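PDB 1QYI: hypothetical protein from Staphylococcus aureus subsp. aureus, which is of unknown function but probably acts as a hydrolase of the haloacid dehalogenase (HAD) superfamily, perhaps on a phosphorylated substrate. Local coordinates for residues R58-Q61 and I65-K68; P110-L115 and I198-F203; E219-L224 and L255-A260; S289-L294 and N307-I312; D323-L328 and A351-A356. All blocks are in the same frame, centred on the assembly; numbering follows the deposited sequence.

Contact 1. Residues R58-Q61 and I65-K68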
# COMPACT_ATOMS: atom_id res chain seq x y z
N ARG A 58 -18.99 3.96 -1.47
CA ARG A 58 -19.45 5.25 -1.97
C ARG A 58 -18.35 6.04 -2.66
O ARG A 58 -18.52 6.51 -3.78
CB ARG A 58 -20.02 6.10 -0.84
CG ARG A 58 -21.33 5.63 -0.25
CD ARG A 58 -21.85 6.71 0.69
NE ARG A 58 -22.14 7.94 -0.06
CZ ARG A 58 -22.23 9.15 0.48
NH1 ARG A 58 -22.05 9.32 1.78
NH2 ARG A 58 -22.51 10.20 -0.29
N ILE A 59 -17.22 6.19 -1.97
CA ILE A 59 -16.08 6.94 -2.50
C ILE A 59 -15.57 6.39 -3.83
O ILE A 59 -15.49 7.12 -4.82
CB ILE A 59 -14.90 6.99 -1.47
CG1 ILE A 59 -15.37 7.60 -0.15
CG2 ILE A 59 -13.75 7.83 -2.03
CD1 ILE A 59 -15.94 9.01 -0.29
N PHE A 60 -15.23 5.10 -3.87
CA PHE A 60 -14.71 4.48 -5.08
C PHE A 60 -15.73 3.87 -6.06
O PHE A 60 -15.33 3.37 -7.12
CB PHE A 60 -13.67 3.41 -4.72
CG PHE A 60 -12.46 3.95 -4.00
CD1 PHE A 60 -11.75 5.02 -4.53
CD2 PHE A 60 -12.03 3.38 -2.81
CE1 PHE A 60 -10.62 5.51 -3.87
CE2 PHE A 60 -10.90 3.86 -2.14
CZ PHE A 60 -10.19 4.93 -2.67
N GLN A 61 -17.01 3.92 -5.72
CA GLN A 61 -18.07 3.39 -6.57
C GLN A 61 -17.86 1.92 -6.93
O GLN A 61 -17.62 1.57 -8.09
CB GLN A 61 -18.17 4.23 -7.85
CG GLN A 61 -18.47 5.68 -7.59
CD GLN A 61 -19.91 5.93 -7.19
OE1 GLN A 61 -20.81 5.89 -8.03
NE2 GLN A 61 -20.13 6.18 -5.91
N ILE A 65 -13.48 3.22 -9.47
CA ILE A 65 -12.51 4.32 -9.45
C ILE A 65 -11.15 3.75 -9.01
O ILE A 65 -10.11 4.09 -9.57
CB ILE A 65 -12.91 5.43 -8.43
CG1 ILE A 65 -14.29 6.01 -8.77
CG2 ILE A 65 -11.90 6.57 -8.44
CD1 ILE A 65 -14.78 7.04 -7.77
N LEU A 66 -11.20 2.88 -8.01
CA LEU A 66 -10.02 2.25 -7.45
C LEU A 66 -9.27 1.36 -8.45
O LEU A 66 -8.04 1.28 -8.42
CB LEU A 66 -10.42 1.45 -6.22
CG LEU A 66 -9.38 0.56 -5.52
CD1 LEU A 66 -8.09 1.32 -5.24
CD2 LEU A 66 -9.99 0.03 -4.23
N ASN A 67 -10.01 0.68 -9.32
CA ASN A 67 -9.41 -0.19 -10.32
C ASN A 67 -8.94 0.56 -11.56
O ASN A 67 -8.03 0.11 -12.27
CB ASN A 67 -10.39 -1.29 -10.74
CG ASN A 67 -10.65 -2.28 -9.63
OD1 ASN A 67 -9.72 -2.83 -9.04
ND2 ASN A 67 -11.93 -2.51 -9.32
N LYS A 68 -9.57 1.71 -11.84
CA LYS A 68 -9.20 2.52 -12.99
C LYS A 68 -7.82 3.13 -12.74
O LYS A 68 -6.98 3.18 -13.64
CB LYS A 68 -10.22 3.64 -13.22
CG LYS A 68 -10.46 4.03 -14.69
CD LYS A 68 -9.16 4.25 -15.48
CE LYS A 68 -9.42 4.78 -16.89
NZ LYS A 68 -10.27 3.87 -17.72

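Contact 2. Residues P110-L115 and I198-F203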
# COMPACT_ATOMS: atom_id res chain seq x y z
N PRO A 110 -2.18 27.83 5.78
CA PRO A 110 -2.11 26.44 5.32
C PRO A 110 -3.46 25.94 4.78
O PRO A 110 -4.51 26.27 5.32
CB PRO A 110 -1.65 25.69 6.57
CG PRO A 110 -2.24 26.51 7.68
CD PRO A 110 -1.97 27.92 7.24
N VAL A 111 -3.40 25.14 3.71
CA VAL A 111 -4.60 24.59 3.07
C VAL A 111 -5.51 23.88 4.05
O VAL A 111 -6.73 23.89 3.89
CB VAL A 111 -4.25 23.59 1.94
CG1 VAL A 111 -3.85 24.35 0.69
CG2 VAL A 111 -3.13 22.66 2.38
N GLU A 112 -4.92 23.26 5.06
CA GLU A 112 -5.71 22.57 6.05
C GLU A 112 -6.71 23.54 6.70
O GLU A 112 -7.87 23.20 6.89
CB GLU A 112 -4.79 21.96 7.10
CG GLU A 112 -5.49 21.45 8.33
CD GLU A 112 -4.62 20.52 9.13
OE1 GLU A 112 -3.43 20.85 9.34
OE2 GLU A 112 -5.13 19.46 9.55
N LEU A 113 -6.25 24.74 7.02
CA LEU A 113 -7.12 25.73 7.63
C LEU A 113 -7.95 26.47 6.58
O LEU A 113 -9.04 26.94 6.88
CB LEU A 113 -6.29 26.73 8.44
CG LEU A 113 -5.45 26.13 9.58
CD1 LEU A 113 -4.50 27.19 10.10
CD2 LEU A 113 -6.34 25.60 10.70
N LYS A 114 -7.43 26.57 5.36
CA LYS A 114 -8.16 27.25 4.30
C LYS A 114 -9.34 26.40 3.83
O LYS A 114 -10.29 26.90 3.24
CB LYS A 114 -7.23 27.56 3.11
CG LYS A 114 -6.17 28.61 3.44
CD LYS A 114 -5.45 29.14 2.20
CE LYS A 114 -4.71 28.04 1.44
NZ LYS A 114 -4.04 28.61 0.23
N LEU A 115 -9.28 25.10 4.11
CA LEU A 115 -10.37 24.21 3.73
C LEU A 115 -11.57 24.52 4.61
O LEU A 115 -12.72 24.43 4.18
CB LEU A 115 -9.95 22.74 3.89
CG LEU A 115 -9.03 22.12 2.82
CD1 LEU A 115 -8.56 20.74 3.27
CD2 LEU A 115 -9.77 22.01 1.49
N ILE A 198 3.36 15.38 15.23
CA ILE A 198 2.37 15.34 16.30
C ILE A 198 1.05 14.89 15.70
O ILE A 198 0.66 15.32 14.61
CB ILE A 198 2.22 16.75 16.97
CG1 ILE A 198 3.49 17.09 17.76
CG2 ILE A 198 1.07 16.76 17.95
CD1 ILE A 198 4.70 17.35 16.89
N ALA A 199 0.37 13.99 16.42
CA ALA A 199 -0.90 13.43 15.99
C ALA A 199 -2.01 14.46 16.01
O ALA A 199 -2.07 15.32 16.89
CB ALA A 199 -1.27 12.26 16.86
N ARG A 200 -2.89 14.36 15.03
CA ARG A 200 -4.01 15.27 14.93
C ARG A 200 -5.13 14.85 15.87
O ARG A 200 -5.77 15.70 16.49
CB ARG A 200 -4.54 15.31 13.50
CG ARG A 200 -3.62 16.01 12.55
CD ARG A 200 -4.36 16.45 11.30
NE ARG A 200 -3.58 17.45 10.57
CZ ARG A 200 -2.48 17.19 9.88
NH1 ARG A 200 -2.02 15.94 9.81
NH2 ARG A 200 -1.81 18.17 9.30
N THR A 201 -5.35 13.55 16.00
CA THR A 201 -6.41 13.03 16.86
C THR A 201 -5.87 12.25 18.06
O THR A 201 -4.66 12.18 18.28
CB THR A 201 -7.34 12.07 16.06
OG1 THR A 201 -6.64 10.86 15.74
CG2 THR A 201 -7.79 12.74 14.76
N THR A 202 -6.78 11.68 18.84
CA THR A 202 -6.41 10.88 20.00
C THR A 202 -7.33 9.68 20.07
O THR A 202 -7.38 9.00 21.09
CB THR A 202 -6.54 11.64 21.34
OG1 THR A 202 -7.89 12.05 21.53
CG2 THR A 202 -5.61 12.84 21.38
N PHE A 203 -8.07 9.44 18.99
CA PHE A 203 -9.00 8.31 18.93
C PHE A 203 -8.63 7.29 17.85
O PHE A 203 -9.24 6.22 17.77
CB PHE A 203 -10.43 8.82 18.72
CG PHE A 203 -10.60 9.65 17.48
CD1 PHE A 203 -10.61 9.05 16.22
CD2 PHE A 203 -10.68 11.04 17.56
CE1 PHE A 203 -10.68 9.82 15.07
CE2 PHE A 203 -10.75 11.82 16.42
CZ PHE A 203 -10.75 11.21 15.16

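Contact 3. Residues E219-L224 and L255-A260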
# COMPACT_ATOMS: atom_id res chain seq x y z
N GLU A 219 -4.26 -21.52 12.25
CA GLU A 219 -3.92 -22.58 11.30
C GLU A 219 -2.50 -22.42 10.75
O GLU A 219 -1.80 -23.41 10.55
CB GLU A 219 -4.92 -22.58 10.13
CG GLU A 219 -5.82 -23.80 10.06
CD GLU A 219 -6.82 -23.73 8.91
OE1 GLU A 219 -7.74 -22.88 8.96
OE2 GLU A 219 -6.67 -24.51 7.94
N VAL A 220 -2.08 -21.18 10.51
CA VAL A 220 -0.73 -20.93 10.00
C VAL A 220 0.31 -21.08 11.11
O VAL A 220 1.46 -21.40 10.84
CB VAL A 220 -0.58 -19.52 9.34
CG1 VAL A 220 -1.80 -19.18 8.52
CG2 VAL A 220 -0.31 -18.47 10.39
N LYS A 221 -0.10 -20.85 12.35
CA LYS A 221 0.83 -20.98 13.47
C LYS A 221 1.27 -22.43 13.62
O LYS A 221 2.33 -22.70 14.18
CB LYS A 221 0.19 -20.49 14.77
CG LYS A 221 0.16 -18.99 14.96
CD LYS A 221 -0.66 -18.64 16.20
CE LYS A 221 -0.65 -17.14 16.49
NZ LYS A 221 -1.63 -16.77 17.56
N VAL A 222 0.44 -23.36 13.14
CA VAL A 222 0.77 -24.79 13.21
C VAL A 222 1.64 -25.16 12.01
O VAL A 222 2.53 -26.00 12.12
CB VAL A 222 -0.51 -25.67 13.17
CG1 VAL A 222 -0.12 -27.14 13.15
CG2 VAL A 222 -1.39 -25.38 14.37
N LEU A 223 1.36 -24.54 10.87
CA LEU A 223 2.12 -24.78 9.65
C LEU A 223 3.54 -24.27 9.81
O LEU A 223 4.50 -24.96 9.46
CB LEU A 223 1.45 -24.07 8.47
CG LEU A 223 2.28 -23.77 7.21
CD1 LEU A 223 2.75 -25.08 6.55
CD2 LEU A 223 1.44 -22.94 6.24
N LEU A 224 3.68 -23.07 10.35
CA LEU A 224 5.01 -22.48 10.56
C LEU A 224 5.80 -23.30 11.58
O LEU A 224 6.99 -23.54 11.41
CB LEU A 224 4.88 -21.03 11.05
CG LEU A 224 4.23 -20.07 10.05
CD1 LEU A 224 4.12 -18.69 10.67
CD2 LEU A 224 5.06 -20.04 8.77
N LEU A 255 5.14 -13.19 14.52
CA LEU A 255 6.52 -12.74 14.67
C LEU A 255 7.45 -13.76 15.33
O LEU A 255 8.57 -13.95 14.87
CB LEU A 255 6.54 -11.43 15.46
CG LEU A 255 7.82 -10.62 15.29
CD1 LEU A 255 8.00 -10.25 13.83
CD2 LEU A 255 7.75 -9.37 16.16
N PRO A 256 7.00 -14.42 16.41
CA PRO A 256 7.85 -15.41 17.08
C PRO A 256 8.42 -16.52 16.18
O PRO A 256 9.37 -17.21 16.57
CB PRO A 256 6.93 -15.96 18.17
CG PRO A 256 6.14 -14.74 18.56
CD PRO A 256 5.79 -14.14 17.20
N TYR A 257 7.86 -16.67 14.98
CA TYR A 257 8.31 -17.69 14.02
C TYR A 257 9.29 -17.13 13.00
O TYR A 257 9.70 -17.84 12.08
CB TYR A 257 7.12 -18.27 13.26
CG TYR A 257 6.10 -18.92 14.15
CD1 TYR A 257 6.35 -20.16 14.75
CD2 TYR A 257 4.88 -18.30 14.41
CE1 TYR A 257 5.41 -20.75 15.59
CE2 TYR A 257 3.94 -18.87 15.24
CZ TYR A 257 4.20 -20.10 15.83
OH TYR A 257 3.26 -20.65 16.66
N PHE A 258 9.68 -15.87 13.18
CA PHE A 258 10.60 -15.22 12.26
C PHE A 258 11.67 -14.46 13.03
O PHE A 258 11.34 -13.57 13.81
CB PHE A 258 9.85 -14.23 11.37
CG PHE A 258 8.76 -14.85 10.56
CD1 PHE A 258 9.02 -15.35 9.29
CD2 PHE A 258 7.46 -14.95 11.07
CE1 PHE A 258 8.01 -15.93 8.54
CE2 PHE A 258 6.45 -15.53 10.32
CZ PHE A 258 6.73 -16.02 9.05
N GLU A 259 12.94 -14.81 12.83
CA GLU A 259 14.03 -14.11 13.50
C GLU A 259 14.13 -12.70 12.93
O GLU A 259 14.09 -12.52 11.72
CB GLU A 259 15.36 -14.83 13.25
CG GLU A 259 16.04 -15.30 14.51
CD GLU A 259 15.20 -16.30 15.26
OE1 GLU A 259 14.11 -15.91 15.74
OE2 GLU A 259 15.62 -17.47 15.36
N ALA A 260 14.28 -11.72 13.80
CA ALA A 260 14.37 -10.34 13.36
C ALA A 260 15.49 -10.07 12.34
O ALA A 260 15.38 -9.14 11.53
CB ALA A 260 14.54 -9.41 14.56

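Contact 4. Residues S289-L294 and N307-I312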
# COMPACT_ATOMS: atom_id res chain seq x y z
N SER A 289 16.38 -7.89 -1.22
CA SER A 289 15.66 -8.14 0.03
C SER A 289 15.57 -9.62 0.33
O SER A 289 15.66 -10.03 1.48
CB SER A 289 14.26 -7.53 -0.02
OG SER A 289 13.50 -8.12 -1.07
N TYR A 290 15.42 -10.44 -0.71
CA TYR A 290 15.35 -11.87 -0.48
C TYR A 290 16.72 -12.37 -0.04
O TYR A 290 16.82 -13.28 0.79
CB TYR A 290 14.89 -12.61 -1.75
CG TYR A 290 13.40 -12.88 -1.77
CD1 TYR A 290 12.79 -13.57 -0.72
CD2 TYR A 290 12.59 -12.38 -2.79
CE1 TYR A 290 11.41 -13.77 -0.69
CE2 TYR A 290 11.20 -12.56 -2.78
CZ TYR A 290 10.62 -13.26 -1.72
OH TYR A 290 9.25 -13.43 -1.68
N ILE A 291 17.76 -11.75 -0.57
CA ILE A 291 19.14 -12.13 -0.23
C ILE A 291 19.47 -11.72 1.20
O ILE A 291 20.24 -12.39 1.90
CB ILE A 291 20.14 -11.47 -1.22
CG1 ILE A 291 19.88 -12.02 -2.63
CG2 ILE A 291 21.57 -11.74 -0.78
CD1 ILE A 291 20.80 -11.46 -3.71
N ALA A 292 18.89 -10.60 1.64
CA ALA A 292 19.10 -10.09 2.98
C ALA A 292 18.35 -10.96 3.98
O ALA A 292 18.81 -11.18 5.10
CB ALA A 292 18.60 -8.66 3.07
N ALA A 293 17.19 -11.47 3.57
CA ALA A 293 16.36 -12.31 4.41
C ALA A 293 16.94 -13.71 4.52
O ALA A 293 16.58 -14.49 5.42
CB ALA A 293 14.96 -12.38 3.85
N LEU A 294 17.85 -14.04 3.61
CA LEU A 294 18.46 -15.35 3.59
C LEU A 294 19.76 -15.43 4.39
O LEU A 294 19.88 -16.28 5.27
CB LEU A 294 18.71 -15.78 2.14
CG LEU A 294 18.89 -17.27 1.86
CD1 LEU A 294 18.57 -17.57 0.40
CD2 LEU A 294 20.29 -17.68 2.20
N ASN A 307 25.86 -7.12 -5.39
CA ASN A 307 26.81 -7.61 -6.39
C ASN A 307 26.76 -9.11 -6.67
O ASN A 307 27.13 -9.54 -7.76
CB ASN A 307 28.23 -7.24 -5.98
CG ASN A 307 28.40 -5.76 -5.71
OD1 ASN A 307 29.36 -5.34 -5.07
ND2 ASN A 307 27.46 -4.96 -6.20
N LYS A 308 26.35 -9.90 -5.67
CA LYS A 308 26.25 -11.35 -5.81
C LYS A 308 24.80 -11.81 -5.75
O LYS A 308 24.26 -12.05 -4.66
CB LYS A 308 27.03 -12.06 -4.71
CG LYS A 308 28.54 -11.95 -4.80
CD LYS A 308 29.20 -12.97 -3.86
CE LYS A 308 30.73 -12.77 -3.79
NZ LYS A 308 31.10 -11.46 -3.16
N GLN A 309 24.18 -11.94 -6.92
CA GLN A 309 22.78 -12.37 -7.00
C GLN A 309 22.54 -13.53 -7.96
O GLN A 309 21.63 -14.33 -7.73
CB GLN A 309 21.91 -11.18 -7.41
CG GLN A 309 22.00 -10.01 -6.45
CD GLN A 309 21.24 -8.79 -6.93
OE1 GLN A 309 20.82 -7.97 -6.12
NE2 GLN A 309 21.08 -8.67 -8.24
N ASP A 310 23.34 -13.63 -9.01
CA ASP A 310 23.14 -14.70 -9.99
C ASP A 310 23.47 -16.11 -9.51
O ASP A 310 24.62 -16.45 -9.25
CB ASP A 310 23.92 -14.39 -11.28
CG ASP A 310 23.42 -13.13 -11.97
OD1 ASP A 310 22.19 -12.90 -12.02
OD2 ASP A 310 24.26 -12.35 -12.48
N ASN A 311 22.42 -16.92 -9.39
CA ASN A 311 22.52 -18.33 -8.97
C ASN A 311 23.47 -18.54 -7.78
O ASN A 311 24.45 -19.27 -7.89
CB ASN A 311 22.99 -19.17 -10.16
CG ASN A 311 22.84 -20.65 -9.90
OD1 ASN A 311 23.45 -21.48 -10.59
ND2 ASN A 311 22.01 -21.01 -8.92
N ILE A 312 23.16 -17.92 -6.65
CA ILE A 312 24.01 -18.05 -5.48
C ILE A 312 23.52 -19.12 -4.51
O ILE A 312 24.11 -19.32 -3.45
CB ILE A 312 24.11 -16.72 -4.74
CG1 ILE A 312 22.71 -16.25 -4.32
CG2 ILE A 312 24.79 -15.68 -5.62
CD1 ILE A 312 22.70 -15.11 -3.32

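Contact 5. Residues D323-L328 and A351-A356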
# COMPACT_ATOMS: atom_id res chain seq x y z
N ASP A 323 3.25 -14.44 -4.24
CA ASP A 323 2.17 -14.42 -5.19
C ASP A 323 2.49 -13.55 -6.39
O ASP A 323 1.93 -13.74 -7.47
CB ASP A 323 0.91 -13.91 -4.50
CG ASP A 323 1.09 -12.52 -3.93
OD1 ASP A 323 2.11 -12.27 -3.24
OD2 ASP A 323 0.21 -11.68 -4.17
N SER A 324 3.38 -12.59 -6.21
CA SER A 324 3.73 -11.69 -7.30
C SER A 324 4.75 -12.31 -8.22
O SER A 324 5.55 -13.17 -7.83
CB SER A 324 4.29 -10.38 -6.77
OG SER A 324 5.61 -10.56 -6.30
N LEU A 325 4.71 -11.85 -9.46
CA LEU A 325 5.62 -12.30 -10.47
C LEU A 325 7.02 -11.75 -10.16
O LEU A 325 8.02 -12.40 -10.43
CB LEU A 325 5.14 -11.80 -11.82
CG LEU A 325 6.12 -12.04 -12.97
CD1 LEU A 325 6.36 -13.55 -13.10
CD2 LEU A 325 5.57 -11.46 -14.26
N ALA A 326 7.08 -10.55 -9.59
CA ALA A 326 8.37 -9.95 -9.26
C ALA A 326 9.17 -10.84 -8.31
O ALA A 326 10.39 -10.78 -8.28
CB ALA A 326 8.18 -8.57 -8.65
N ASP A 327 8.48 -11.67 -7.52
CA ASP A 327 9.15 -12.57 -6.59
C ASP A 327 9.60 -13.83 -7.31
O ASP A 327 10.58 -14.48 -6.92
CB ASP A 327 8.23 -12.95 -5.43
CG ASP A 327 8.09 -11.82 -4.43
OD1 ASP A 327 9.11 -11.19 -4.13
OD2 ASP A 327 6.97 -11.57 -3.92
N LEU A 328 8.88 -14.18 -8.37
CA LEU A 328 9.19 -15.35 -9.16
C LEU A 328 10.54 -15.15 -9.87
O LEU A 328 11.39 -16.04 -9.85
CB LEU A 328 8.06 -15.60 -10.17
CG LEU A 328 8.26 -16.74 -11.17
CD1 LEU A 328 6.92 -17.39 -11.51
CD2 LEU A 328 8.92 -16.17 -12.42
N ALA A 351 -2.88 -17.37 -12.17
CA ALA A 351 -2.27 -18.67 -12.41
C ALA A 351 -1.64 -18.78 -13.79
O ALA A 351 -0.58 -19.39 -13.94
CB ALA A 351 -3.32 -19.78 -12.23
N GLY A 352 -2.28 -18.19 -14.79
CA GLY A 352 -1.78 -18.22 -16.15
C GLY A 352 -0.40 -17.59 -16.31
O GLY A 352 0.48 -18.18 -16.94
N GLU A 353 -0.21 -16.41 -15.74
CA GLU A 353 1.09 -15.74 -15.83
C GLU A 353 2.15 -16.53 -15.06
O GLU A 353 3.31 -16.57 -15.47
CB GLU A 353 1.00 -14.31 -15.25
CG GLU A 353 0.80 -14.29 -13.74
CD GLU A 353 0.94 -12.92 -13.09
OE1 GLU A 353 0.16 -12.00 -13.42
OE2 GLU A 353 1.86 -12.78 -12.25
N LEU A 354 1.77 -17.15 -13.95
CA LEU A 354 2.73 -17.92 -13.16
C LEU A 354 3.24 -19.14 -13.93
O LEU A 354 4.43 -19.44 -13.91
CB LEU A 354 2.13 -18.37 -11.83
CG LEU A 354 1.84 -17.27 -10.81
CD1 LEU A 354 1.23 -17.86 -9.55
CD2 LEU A 354 3.13 -16.54 -10.49
N GLU A 355 2.34 -19.84 -14.61
CA GLU A 355 2.76 -21.00 -15.37
C GLU A 355 3.49 -20.56 -16.64
O GLU A 355 4.43 -21.22 -17.08
CB GLU A 355 1.56 -21.87 -15.71
CG GLU A 355 0.78 -22.35 -14.49
CD GLU A 355 -0.41 -23.19 -14.87
OE1 GLU A 355 -1.23 -22.71 -15.69
OE2 GLU A 355 -0.54 -24.33 -14.34
N ALA A 356 3.07 -19.44 -17.22
CA ALA A 356 3.74 -18.95 -18.42
C ALA A 356 5.14 -18.43 -18.07
O ALA A 356 5.94 -18.13 -18.95
CB ALA A 356 2.92 -17.83 -19.08
O HOH W 1 0.68 -12.57 -9.71

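Contact 1. Residues R58-Q61 and I65-K68
Ile65 leans back over the end of the preceding helix, and its side chain follows the last peptides of Ile59 and Phe60 from root to tip. Ile65 CB lies 4.1 Å from Phe60 CD1, at the edge of the ring and near its plane, and is also close to the Phe60 carbonyl. Ile65 CG1 comes next, 3.3 Å from Phe60 O. With CG1 beside the backbone N and the chain straight beyond it (chi2 177°), Ile65 CD1 is carried on to the preceding peptide, where it sits close to Ile59 O and 3.9 Å from Gln61 CG. Phe60 O also accepts a hydrogen bond from Ile65 N at 3.0 Å, so that oxygen is bonded by the amide and lies against Ile65 CG1. This is a short turn between consecutive helices: helix 49-60 stops, Gln61 takes a positive phi, and helix 64-71 starts after three residues. Gln61 folds back on the helix it leaves, giving NE2 to Arg58 O at 2.7 Å along a lone pair of that carbonyl. Leu66 meets the Phe60 ring differently from Ile65, its CB placed over one face in a CH-pi contact 4.2 Å from the ring centroid, while Ile59 CG2 lies over the opposite face. Val84 of helix 77-93 touches Ile59, Phe60 and Ile65 alike, and helix 16-31 covers Phe60 with Ser22 and Ala23.

Contact 2. Residues P110-L115 and I198-F203
Glu112 and Arg200 reach for each other from opposite directions and meet in a two-bond salt bridge, the sole touch between segments 110-115 and 198-203. The guanidinium presents its NE side, so each carboxylate oxygen receives a separate donor. Arg200 NE gives to Glu112 OE2 at 2.7 Å, on the syn lone pair of that oxygen, although the bond is bent to 135° and OE2 is tilted out of the guanidinium plane. Arg200 NH2 gives to Glu112 OE1 at 3.1 Å; this bond is straighter, 161°, and OE1 lies at the guanidinium edge in its plane. The carboxylate and guanidinium planes are 52° apart, consistent with two bonds of unequal length and straightness. Length is what makes the meeting possible: Glu112 CA and Arg200 CA are 11.6 Å apart, and Glu112 spans its half with CG anti to the backbone N and an extended chain. Arg200 has a second acidic partner, since NH1 is paired with Glu179, and its own backbone N is bonded to Glu183, which also takes the Thr201 amide. On the helix side, Pro110 O receives Lys114 N at 2.9 Å, while Lys114 NZ is bonded to the carbonyls of Phe104 and Gln107. The arrangement is a side-on bidentate salt bridge at the surface, tying the short helix 111-115 to the loop that follows helix 172-195 in the largely helical part of the chain.

Contact 3. Residues E219-L224 and L255-A260
Phe258 N, bonded to Leu255 O at 2.8 Å, closes the 3-10 turn from which Tyr257 and Phe258 reach across to Leu224. The Tyr257 side chain does most of the touching. Its CG stands beside the backbone N (chi1 -60°), which sends the ring over the helix so that one face receives Leu224 CB, 4.2 Å from the ring centroid and 22° off its normal. This CH-pi contact is displaced toward the CG end of the ring. Leu224 CD1 continues past this point to a site between the two aromatic residues, 3.8 Å from Tyr257 CD2 and 3.9 Å from Phe258 CE2. The helix concerned, 217-229, leads into strand 233-237, and the turn lies on the crossover that runs from this strand through helix 242-252 to the neighbouring parallel strand 263-264. The contact therefore joins helix 217-229 and the turn after helix 242-252 on one face of the Rossmann-like HAD sheet near its edge strand 263-264, with Leu234 of the sheet touching Leu224, Tyr257 and Phe258. At the far end of the tyrosine, Tyr257 OH comes 3.6 Å from Lys221 CB, and Tyr257 CE2 is 3.8 Å from Lys221 CG. Lysine and tyrosine cross at about a right angle there, while the extended lysine chain runs on. Lys221 NZ makes a weak hydrogen bond to Leu252 O.

Contact 4. Residues S289-L294 and N307-I312
Ile291 is the residue of helix 288-295 that meets the loop 307-312, and it does so with a single methyl group, CD1. Along the helix, Ser289 comes first and turns to Ala264 of the edge strand. Tyr290 follows and points into the core, against Asp7, Lys284 and the helix 325-334. Ile291 then faces the loop: CG1 is beside the backbone N and the chain beyond is fully extended (chi2 -180°), which sends CD1 straight out from the helix. Ile291 CD1 is modelled 3.3 Å from Gln309 CG, closer than a normal carbon contact and so doubtful in detail, and 3.9 Å from Gln309 CB; the glutamine chain crosses the isoleucine at about a right angle. Lys308 offers its backbone: Lys308 O lies 3.6 Å from Ile291 CD1. Ile312 completes the set with its own terminal methyl, Ile312 CD1 lying 4.1 Å from Ile291 CD1. Further on, Ala292 and Ala293 pack on Ala264, and Leu294 on Val318. No hydrogen bond spans the segments, so the loop meets the helix here by van der Waals contact, including that with Lys308 O, and the backbone pairing of Asn311 with Lys333 lies nearby. The arrangement belongs to the HAD-like core, where the helix after the Lys284 loop, probably the motif III lysine as in relatives, is flanked by the connection running into strand 318-322.

Contact 5. Residues D323-L328 and A351-A356
Leu325 and Glu353 face each other where the start of helix 325-334 meets helix 351-356. Glu353 takes an uncommon rotamer for a helix, its CG between the backbone N and the carbonyl carbon (chi1 69°), and its chain is extended through chi2. This brings Glu353 OE2 to 3.5 Å from Leu325 CB. A water donates to Glu353 OE2 at 2.8 Å and to Asp323 O at 2.8 Å, joining the glutamate to the backbone just ahead of the helix. Leu325 and Leu328 both hold CG anti to the backbone N, and one helical turn apart they project from the same side. Leu328 CD1 comes 4.0 Å from Leu354 CD2, the two chains crossing at a slant. Leu354 keeps CG beside its backbone N and is straight beyond (chi2 179°), which brings its tip nearer to the other helix than its root. Ser324 is the N-cap, its OG accepting Asp327 N weakly at 3.3 Å. Asp323 to Asp327 lie in the sequence GDSLAD, which matches HAD motif IV; Asp327 forms a salt bridge with Lys284, and both aspartates stand close to Asp7. In relatives such acids hold a magnesium ion. Chemically, the Leu328-Leu354 contact supplies the apolar part of the joint; no direct hydrogen bond crosses the segments, and the polar link is indirect, through a water beside the probable motif IV acids.

In the fold
The five contacts follow one another along the chain and fall into two regions. Contacts 1 and 2, with centres about 25 Å apart, lie in the helical region inserted between strands 3-6 and 233-237, the position expected for a HAD cap. Contacts 3, 4 and 5 belong to the part of the chain built round the parallel sheet. Of these, contacts 4 and 5 touch through Tyr290 and Asp327, their centres about 19 Å apart, and both border the probable active site marked by Asp7, Lys284, Asp323 and Asp327. Contact 3 lies about 23 Å from contact 4, centre to centre. Contact 1 approaches contact 5 to about 14 Å between nearest atoms, whereas contact 2 remains about 30 Å from it.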